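Hydrolase (Rhizobium meliloti, PDB 5HOE) probably removes acetyl groups from carbohydrates, acting as an ester hydrolase of the SGNH (GDSL-like) family that assembles as an octamer. Local coordinates at residues A[101-109]-A[121-132]. Sequence-based numbering, arbitrary orientation.
Sequences VIIMLGTND and IANGMGKLVGQV. With PO4 (phosphate ion), chain E.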
# COMPACT_ATOMS: atom_id res chain seq x y z
N VAL A 101 -10.35 28.78 -12.98
CA VAL A 101 -9.07 28.19 -12.63
C VAL A 101 -8.21 28.22 -13.88
O VAL A 101 -8.64 27.72 -14.93
CB VAL A 101 -9.22 26.75 -12.11
CG1 VAL A 101 -7.88 26.16 -11.76
CG2 VAL A 101 -10.14 26.72 -10.90
N ILE A 102 -7.05 28.86 -13.78
CA ILE A 102 -6.05 28.90 -14.85
C ILE A 102 -4.97 27.89 -14.51
O ILE A 102 -4.40 27.94 -13.41
CB ILE A 102 -5.44 30.31 -15.00
CG1 ILE A 102 -6.55 31.35 -15.18
CG2 ILE A 102 -4.47 30.35 -16.18
CD1 ILE A 102 -6.07 32.79 -15.20
N ILE A 103 -4.69 26.97 -15.43
CA ILE A 103 -3.73 25.89 -15.21
C ILE A 103 -2.63 26.01 -16.25
O ILE A 103 -2.89 25.82 -17.44
CB ILE A 103 -4.38 24.50 -15.31
CG1 ILE A 103 -5.66 24.42 -14.47
CG2 ILE A 103 -3.38 23.46 -14.86
CD1 ILE A 103 -6.40 23.09 -14.58
N MET A 104 -1.41 26.28 -15.80
CA MET A 104 -0.25 26.29 -16.69
C MET A 104 0.76 25.29 -16.12
O MET A 104 1.52 25.61 -15.20
CB MET A 104 0.37 27.69 -16.86
CG MET A 104 1.48 27.67 -17.94
SD MET A 104 2.10 29.27 -18.53
CE MET A 104 2.55 29.90 -16.95
N LEU A 105 0.75 24.07 -16.66
CA LEU A 105 1.63 23.00 -16.22
C LEU A 105 1.97 22.14 -17.43
O LEU A 105 1.28 22.18 -18.45
CB LEU A 105 0.93 22.11 -15.18
CG LEU A 105 0.75 22.69 -13.78
CD1 LEU A 105 -0.17 21.83 -12.89
CD2 LEU A 105 2.11 22.90 -13.16
N GLY A 106 2.99 21.30 -17.26
CA GLY A 106 3.37 20.33 -18.27
C GLY A 106 4.86 20.33 -18.56
O GLY A 106 5.44 19.31 -18.95
N THR A 107 5.50 21.49 -18.36
CA THR A 107 6.93 21.57 -18.63
C THR A 107 7.70 20.53 -17.82
O THR A 107 8.61 19.87 -18.34
CB THR A 107 7.45 22.97 -18.32
OG1 THR A 107 6.74 23.93 -19.11
CG2 THR A 107 8.95 23.06 -18.61
N ASN A 108 7.34 20.34 -16.54
CA ASN A 108 8.14 19.43 -15.73
C ASN A 108 7.88 17.98 -16.07
O ASN A 108 8.76 17.14 -15.86
CB ASN A 108 7.95 19.74 -14.25
CG ASN A 108 8.54 21.06 -13.90
OD1 ASN A 108 9.68 21.36 -14.30
ND2 ASN A 108 7.80 21.89 -13.18
N ASP A 109 6.72 17.67 -16.64
CA ASP A 109 6.48 16.31 -17.09
C ASP A 109 7.42 15.89 -18.22
O ASP A 109 7.54 14.68 -18.50
CB ASP A 109 5.06 16.19 -17.65
CG ASP A 109 3.96 16.48 -16.63
OD1 ASP A 109 4.00 17.49 -15.88
OD2 ASP A 109 2.97 15.71 -16.68
N ILE A 121 1.23 13.66 -21.16
CA ILE A 121 1.29 14.95 -20.46
C ILE A 121 -0.03 15.68 -20.61
O ILE A 121 -0.59 16.19 -19.62
CB ILE A 121 2.46 15.80 -20.99
CG1 ILE A 121 3.79 15.04 -20.81
CG2 ILE A 121 2.45 17.16 -20.26
CD1 ILE A 121 5.06 15.79 -21.28
N ALA A 122 -0.55 15.76 -21.83
CA ALA A 122 -1.85 16.38 -22.06
C ALA A 122 -2.96 15.64 -21.32
O ALA A 122 -3.89 16.27 -20.80
CB ALA A 122 -2.12 16.45 -23.56
N ASN A 123 -2.85 14.31 -21.23
CA ASN A 123 -3.81 13.54 -20.44
C ASN A 123 -3.72 13.87 -18.95
O ASN A 123 -4.73 13.83 -18.24
CB ASN A 123 -3.62 12.05 -20.69
CG ASN A 123 -4.79 11.23 -20.20
OD1 ASN A 123 -5.94 11.47 -20.60
ND2 ASN A 123 -4.51 10.25 -19.36
N GLY A 124 -2.52 14.19 -18.46
CA GLY A 124 -2.38 14.66 -17.09
C GLY A 124 -3.02 16.01 -16.86
O GLY A 124 -3.67 16.24 -15.83
N MET A 125 -2.84 16.93 -17.81
CA MET A 125 -3.62 18.16 -17.81
C MET A 125 -5.12 17.85 -17.80
O MET A 125 -5.89 18.50 -17.08
CB MET A 125 -3.25 19.03 -19.01
CG MET A 125 -4.06 20.31 -19.12
SD MET A 125 -3.85 21.48 -17.72
CE MET A 125 -2.22 22.18 -18.04
N GLY A 126 -5.54 16.83 -18.56
CA GLY A 126 -6.94 16.47 -18.57
C GLY A 126 -7.44 16.04 -17.21
O GLY A 126 -8.57 16.33 -16.84
N LYS A 127 -6.59 15.32 -16.46
CA LYS A 127 -6.94 14.95 -15.09
C LYS A 127 -7.23 16.19 -14.26
O LYS A 127 -8.21 16.23 -13.49
CB LYS A 127 -5.81 14.13 -14.46
CG LYS A 127 -6.12 13.62 -13.08
CD LYS A 127 -4.97 12.84 -12.50
CE LYS A 127 -5.34 12.28 -11.13
NZ LYS A 127 -4.18 11.59 -10.46
N LEU A 128 -6.38 17.22 -14.38
CA LEU A 128 -6.58 18.44 -13.61
C LEU A 128 -7.85 19.16 -14.04
O LEU A 128 -8.60 19.65 -13.20
CB LEU A 128 -5.35 19.36 -13.74
CG LEU A 128 -4.01 18.79 -13.31
CD1 LEU A 128 -2.87 19.76 -13.64
CD2 LEU A 128 -4.07 18.44 -11.83
N VAL A 129 -8.11 19.22 -15.35
CA VAL A 129 -9.32 19.87 -15.83
C VAL A 129 -10.55 19.18 -15.23
O VAL A 129 -11.49 19.84 -14.76
CB VAL A 129 -9.36 19.88 -17.37
CG1 VAL A 129 -10.70 20.45 -17.89
CG2 VAL A 129 -8.22 20.69 -17.93
N GLY A 130 -10.55 17.85 -15.24
CA GLY A 130 -11.64 17.10 -14.65
C GLY A 130 -11.83 17.37 -13.16
O GLY A 130 -12.96 17.38 -12.67
N GLN A 131 -10.73 17.55 -12.42
CA GLN A 131 -10.84 17.86 -11.00
C GLN A 131 -11.54 19.20 -10.79
O GLN A 131 -12.30 19.36 -9.83
CB GLN A 131 -9.46 17.88 -10.34
CG GLN A 131 -8.87 16.50 -10.17
CD GLN A 131 -7.45 16.50 -9.67
OE1 GLN A 131 -6.72 17.47 -9.82
NE2 GLN A 131 -7.05 15.38 -9.08
N VAL A 132 -11.30 20.17 -11.67
CA VAL A 132 -12.02 21.44 -11.55
C VAL A 132 -13.49 21.25 -11.91
O VAL A 132 -14.39 21.72 -11.21
CB VAL A 132 -11.37 22.53 -12.41
CG1 VAL A 132 -12.12 23.82 -12.23
CG2 VAL A 132 -9.91 22.71 -12.05
P PO4 E . 10.54 24.34 -12.83
O1 PO4 E . 9.11 24.31 -12.39
O2 PO4 E . 10.60 24.47 -14.33
O3 PO4 E . 11.44 25.36 -12.16
O4 PO4 E . 11.27 23.11 -12.39
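Strand 101-104 and helix 121-132 run nearly antiparallel, at 165°, with their axes 10.2 Å apart, and the strand's continuation through D109 follows the helix back toward I121. V101 and V132 meet tip to tip, CG2 to CG1 at 3.8 Å; V101, beta-branched, suits the strand, and both side chains are short enough to meet between the layers without reaching past each other. I103 slides past M125, its CG2 3.5 Å from SD. Two bends in the M125 chain fold CE back over I103, and CE rests 3.5 Å from L105 O in van der Waals contact; that carbonyl is hydrogen-bonded to Y182 OH. An unbranched, flexible methionine can take this path. L128 crosses L105 at about a right angle, their CD1 methyls tightly packed at 3.5 Å. This is the alpha/beta/alpha layering of an SGNH hydrolase: the helix returns from the C-terminal end of a central parallel strand and covers one face of the sheet. Beyond the strand, G106 CA packs against I121 CG2; a CB here would jam against L105 O, so glycine fits. I121 also spreads CG1 and CD1 against D109 CB, while T72 and a salt bridge to R116 hold the D109 carboxylate. N108 turns away from the helix, its ND2 donating a nearly straight bond (168°) to phosphate O1; this ion, probably from the crystallisation liquor, also binds S25 N and H209 NE2, probably in the active-site pocket.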